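Local coordinates for succinylglutamate desuccinylase/aspartoacylase (Ruegeria sp. TM1040, PDB 3NA6), which probably hydrolyses the amide bond of an N-acyl amino acid such as N-succinylglutamate, as a metal-dependent hydrolase, at residues 49-54 / 82-87; 11-16 / 41-46. All coordinates share one frame; numbering follows the deposited sequence.

Overall arrangement
Both contacts involve the large mixed sheet. Contact 1 lies within it and is mostly buried. It pairs two parallel strands, 51-55 and 83-88, joined through helix 64-75. Contact 2 lies nearer the 8-9 edge, at the surface. There a loop, 11-16, covers one face of strand 36-46, the antiparallel neighbour of 83-88. The centres are 9 Å apart, and R84 links them: its NH1 donates to L13 O at 2.8 Å. Backbone hydrogen bonds, aliphatic packing and an arginine-threonine side-chain grip make up contact 1, with a calcium ion just before strand 83-88. Contact 2 has a small apolar patch and a glutamine side chain that bonds to the loop.

Contact 1 (49-54 / 82-87); sequences GKTALL and TGRLII. With CA (calcium ion), chain C.
Strands 51-54 and 83-87 run parallel, 4.8 Å apart at 13°, with T51 level with R84 and L54 level with I87. Backbone bonds tie them in order. R84 N donates to K50 O, A52 N to R84 O, I86 N to A52 O and L54 N to I86 O. The unit is a beta-alpha-beta crossover through helix 64-75, against which L54 and I87 pack.

T51, L53, R84 and I86 share one face. T51 OG1 lies anti to the carbonyl carbon (chi1 -67°). There R84 grips T51 OG1 side-on with two nitrogens, NE at 2.9 Å and NH2 at 3.1 Å. The hydroxyl oxygen lies in the guanidinium plane, at its edge. I86 CD1 lies over the rim of one face, 4.1 Å above the R84 guanidinium plane. Farther along, L53 CD1 meets I86 CG2 tightly at 3.5 Å. On the other face L54 CD1 touches L85 CD2 at 3.9 Å.

Just before strand 83-87, T82 OG1 binds the calcium ion at 2.6 Å, together with four waters and G237 O. Water 1 also donates to T82 O. G49 and G83 lack side chains, and their CA atoms come within 3.6 Å. The two R84 bonds hold the guanidinium edge-on to T51 and limit its rotation, its plane set across strand 51-54. The buried T51 hydroxyl is thus satisfied by R84, whose NH1 bonds L13 O.

Contact 2 (11-16 / 41-46); sequences IPLDQD and ITVIQN
Q45 CG stands anti to the backbone N (chi1 172°), and the chain stays extended to CD, which carries the amide up to the backbone of D14 and the side chain of D16. D16 CG lies anti to its carbonyl carbon (chi1 -77°), and this brings OD1 to the same amide. Loop 11-16 leads from strand 8-9 into strand 17-26 and folds over the antiparallel neighbour of the latter, strand 36-46. These strands belong to the mixed sheet of an alpha/beta fold consistent with the zinc exopeptidase clan. The loop covers the face that carries I41, V43 and Q45.

The apolar part is small. V43 CG2 meets two loop tips, L13 CD2 at 3.8 Å and I11 CD1 at 4.0 Å. The L13 and V43 side chains cross at about a right angle. V43 CG1 lies under the L13 carbonyl, 3.5 Å from its O. L13 also packs against Y129 and L134 of helix 122-134, so its side chain joins loop, strand and helix.

At the polar end one Q45 nitrogen serves two acceptors. Its bond to D14 O is weak. The bond from Q45 NE2 to D16 OD1 is straighter, 166° at the hydrogen and 3.0 Å long. It reaches OD1 on the anti side, 34° out of the carboxylate plane, while OD1 lies almost in the plane of the Q45 amide.

Contact 1 (49-54 / 82-87)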
# COMPACT_ATOMS: atom_id res chain seq x y z
N GLY A 49 -22.03 3.88 -45.91
CA GLY A 49 -22.56 2.78 -45.13
C GLY A 49 -22.74 3.10 -43.67
O GLY A 49 -22.55 4.24 -43.22
N LYS A 50 -23.06 2.05 -42.92
CA LYS A 50 -23.21 2.18 -41.49
C LYS A 50 -21.90 2.57 -40.81
O LYS A 50 -20.77 2.33 -41.33
CB LYS A 50 -23.67 0.85 -40.90
CG LYS A 50 -25.08 0.38 -41.25
CD LYS A 50 -25.46 -0.77 -40.34
CE LYS A 50 -26.48 -1.70 -40.95
NZ LYS A 50 -27.85 -1.20 -40.83
N THR A 51 -22.05 3.18 -39.63
CA THR A 51 -20.96 3.37 -38.71
C THR A 51 -21.13 2.34 -37.62
O THR A 51 -22.23 2.19 -37.09
CB THR A 51 -20.98 4.76 -38.08
OG1 THR A 51 -20.72 5.75 -39.09
CG2 THR A 51 -19.92 4.84 -36.92
N ALA A 52 -20.05 1.61 -37.33
CA ALA A 52 -20.00 0.69 -36.20
C ALA A 52 -19.02 1.22 -35.17
O ALA A 52 -17.89 1.63 -35.50
CB ALA A 52 -19.61 -0.72 -36.63
N LEU A 53 -19.46 1.20 -33.91
CA LEU A 53 -18.65 1.51 -32.77
C LEU A 53 -18.25 0.21 -32.08
O LEU A 53 -19.09 -0.55 -31.57
CB LEU A 53 -19.39 2.43 -31.82
CG LEU A 53 -18.61 2.96 -30.59
CD1 LEU A 53 -17.36 3.79 -30.99
CD2 LEU A 53 -19.55 3.78 -29.70
N LEU A 54 -16.95 -0.04 -32.07
CA LEU A 54 -16.36 -1.32 -31.67
C LEU A 54 -15.48 -1.12 -30.44
O LEU A 54 -14.51 -0.34 -30.48
CB LEU A 54 -15.54 -1.93 -32.80
CG LEU A 54 -16.27 -1.94 -34.17
CD1 LEU A 54 -15.33 -2.23 -35.27
CD2 LEU A 54 -17.42 -2.92 -34.10
N THR A 82 -16.85 0.12 -46.51
CA THR A 82 -17.99 0.91 -47.03
C THR A 82 -18.84 1.33 -45.83
O THR A 82 -19.70 0.59 -45.36
CB THR A 82 -18.83 0.10 -48.03
OG1 THR A 82 -19.23 -1.14 -47.42
CG2 THR A 82 -18.01 -0.18 -49.33
N GLY A 83 -18.56 2.53 -45.32
CA GLY A 83 -19.11 2.97 -44.05
C GLY A 83 -17.96 3.48 -43.18
O GLY A 83 -17.01 4.08 -43.69
N ARG A 84 -18.08 3.23 -41.89
CA ARG A 84 -17.13 3.72 -40.91
C ARG A 84 -16.95 2.74 -39.78
O ARG A 84 -17.93 2.24 -39.22
CB ARG A 84 -17.59 5.04 -40.35
CG ARG A 84 -16.62 5.62 -39.29
CD ARG A 84 -16.89 7.08 -38.99
NE ARG A 84 -18.29 7.33 -38.67
CZ ARG A 84 -18.76 8.46 -38.15
NH1 ARG A 84 -17.95 9.47 -37.85
NH2 ARG A 84 -20.06 8.57 -37.91
N LEU A 85 -15.69 2.50 -39.44
CA LEU A 85 -15.34 1.79 -38.21
C LEU A 85 -14.78 2.79 -37.18
O LEU A 85 -13.85 3.48 -37.47
CB LEU A 85 -14.30 0.71 -38.53
CG LEU A 85 -14.68 -0.35 -39.56
CD1 LEU A 85 -13.45 -1.19 -39.94
CD2 LEU A 85 -15.82 -1.24 -39.04
N ILE A 86 -15.36 2.87 -35.98
CA ILE A 86 -14.73 3.61 -34.87
C ILE A 86 -14.28 2.54 -33.88
O ILE A 86 -15.13 1.86 -33.24
CB ILE A 86 -15.69 4.58 -34.19
CG1 ILE A 86 -16.19 5.61 -35.21
CG2 ILE A 86 -15.00 5.31 -33.04
CD1 ILE A 86 -17.36 6.48 -34.73
N ILE A 87 -12.95 2.35 -33.79
CA ILE A 87 -12.34 1.23 -33.08
C ILE A 87 -11.64 1.73 -31.81
O ILE A 87 -10.71 2.53 -31.88
CB ILE A 87 -11.28 0.54 -33.96
CG1 ILE A 87 -11.86 0.23 -35.35
CG2 ILE A 87 -10.74 -0.72 -33.23
CD1 ILE A 87 -10.86 -0.41 -36.36
CA CA C . -21.51 -2.16 -48.06
O HOH W 1 -22.41 0.04 -46.97
O HOH W 2 -21.17 -4.54 -48.71
O HOH W 3 -23.99 -2.74 -47.93
O HOH W 4 -21.51 -1.01 -50.31

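Contact 2 (11-16 / 41-46)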
# COMPACT_ATOMS: atom_id res chain seq x y z
N ILE A 11 -7.63 13.21 -33.48
CA ILE A 11 -7.85 12.96 -34.90
C ILE A 11 -9.27 13.34 -35.23
O ILE A 11 -10.13 13.40 -34.33
CB ILE A 11 -7.67 11.50 -35.28
CG1 ILE A 11 -8.48 10.60 -34.35
CG2 ILE A 11 -6.21 11.11 -35.32
CD1 ILE A 11 -8.73 9.18 -34.91
N PRO A 12 -9.54 13.61 -36.51
CA PRO A 12 -10.95 13.78 -36.88
C PRO A 12 -11.64 12.42 -36.81
O PRO A 12 -10.96 11.38 -37.00
CB PRO A 12 -10.87 14.26 -38.32
CG PRO A 12 -9.56 13.62 -38.84
CD PRO A 12 -8.63 13.75 -37.66
N LEU A 13 -12.95 12.43 -36.57
CA LEU A 13 -13.72 11.18 -36.42
C LEU A 13 -14.61 10.91 -37.62
O LEU A 13 -15.22 9.85 -37.70
CB LEU A 13 -14.60 11.23 -35.16
CG LEU A 13 -13.86 11.49 -33.85
CD1 LEU A 13 -14.80 11.52 -32.68
CD2 LEU A 13 -12.74 10.50 -33.64
N ASP A 14 -14.72 11.88 -38.53
CA ASP A 14 -15.64 11.79 -39.67
C ASP A 14 -15.01 12.04 -41.05
O ASP A 14 -15.71 12.37 -41.99
CB ASP A 14 -16.77 12.80 -39.46
CG ASP A 14 -16.26 14.24 -39.38
OD1 ASP A 14 -15.01 14.47 -39.42
OD2 ASP A 14 -17.10 15.13 -39.26
N GLN A 15 -13.69 11.89 -41.16
CA GLN A 15 -12.95 12.09 -42.41
C GLN A 15 -12.63 10.75 -43.07
O GLN A 15 -12.29 9.79 -42.37
CB GLN A 15 -11.64 12.86 -42.13
CG GLN A 15 -10.67 12.92 -43.31
CD GLN A 15 -9.38 13.72 -43.03
OE1 GLN A 15 -9.34 14.58 -42.16
NE2 GLN A 15 -8.34 13.44 -43.81
N ASP A 16 -12.73 10.68 -44.40
CA ASP A 16 -12.32 9.46 -45.13
C ASP A 16 -10.88 9.10 -44.86
O ASP A 16 -10.07 9.99 -44.67
CB ASP A 16 -12.49 9.65 -46.63
CG ASP A 16 -13.94 9.53 -47.08
OD1 ASP A 16 -14.82 9.14 -46.28
OD2 ASP A 16 -14.18 9.79 -48.26
N ILE A 41 -7.63 5.29 -30.15
CA ILE A 41 -8.77 5.20 -31.04
C ILE A 41 -8.28 5.18 -32.48
O ILE A 41 -7.31 5.85 -32.82
CB ILE A 41 -9.78 6.35 -30.79
CG1 ILE A 41 -11.06 6.18 -31.65
CG2 ILE A 41 -9.13 7.73 -30.99
CD1 ILE A 41 -12.21 7.06 -31.15
N THR A 42 -8.94 4.37 -33.31
CA THR A 42 -8.71 4.38 -34.75
C THR A 42 -10.06 4.59 -35.43
O THR A 42 -11.07 3.98 -35.04
CB THR A 42 -8.08 3.06 -35.24
OG1 THR A 42 -6.71 3.01 -34.86
CG2 THR A 42 -8.16 2.98 -36.75
N VAL A 43 -10.09 5.47 -36.42
CA VAL A 43 -11.28 5.64 -37.27
C VAL A 43 -10.88 5.29 -38.67
O VAL A 43 -9.83 5.77 -39.17
CB VAL A 43 -11.85 7.05 -37.25
CG1 VAL A 43 -13.07 7.16 -38.21
CG2 VAL A 43 -12.21 7.43 -35.81
N ILE A 44 -11.67 4.40 -39.29
CA ILE A 44 -11.54 4.07 -40.71
C ILE A 44 -12.89 4.32 -41.41
O ILE A 44 -13.90 3.71 -41.04
CB ILE A 44 -11.11 2.59 -40.95
CG1 ILE A 44 -9.85 2.27 -40.13
CG2 ILE A 44 -10.89 2.33 -42.46
CD1 ILE A 44 -9.44 0.78 -40.13
N GLN A 45 -12.88 5.20 -42.41
CA GLN A 45 -14.09 5.64 -43.11
C GLN A 45 -13.86 5.72 -44.62
O GLN A 45 -12.82 6.21 -45.08
CB GLN A 45 -14.56 7.00 -42.59
CG GLN A 45 -15.69 7.63 -43.39
CD GLN A 45 -16.11 8.95 -42.86
OE1 GLN A 45 -16.60 9.06 -41.72
NE2 GLN A 45 -15.91 10.00 -43.66
N ASN A 46 -14.84 5.25 -45.38
CA ASN A 46 -14.73 5.20 -46.82
C ASN A 46 -16.08 4.90 -47.43
O ASN A 46 -16.79 4.02 -46.95
CB ASN A 46 -13.73 4.12 -47.23
CG ASN A 46 -13.50 4.07 -48.74
OD1 ASN A 46 -13.93 3.14 -49.42
ND2 ASN A 46 -12.83 5.09 -49.27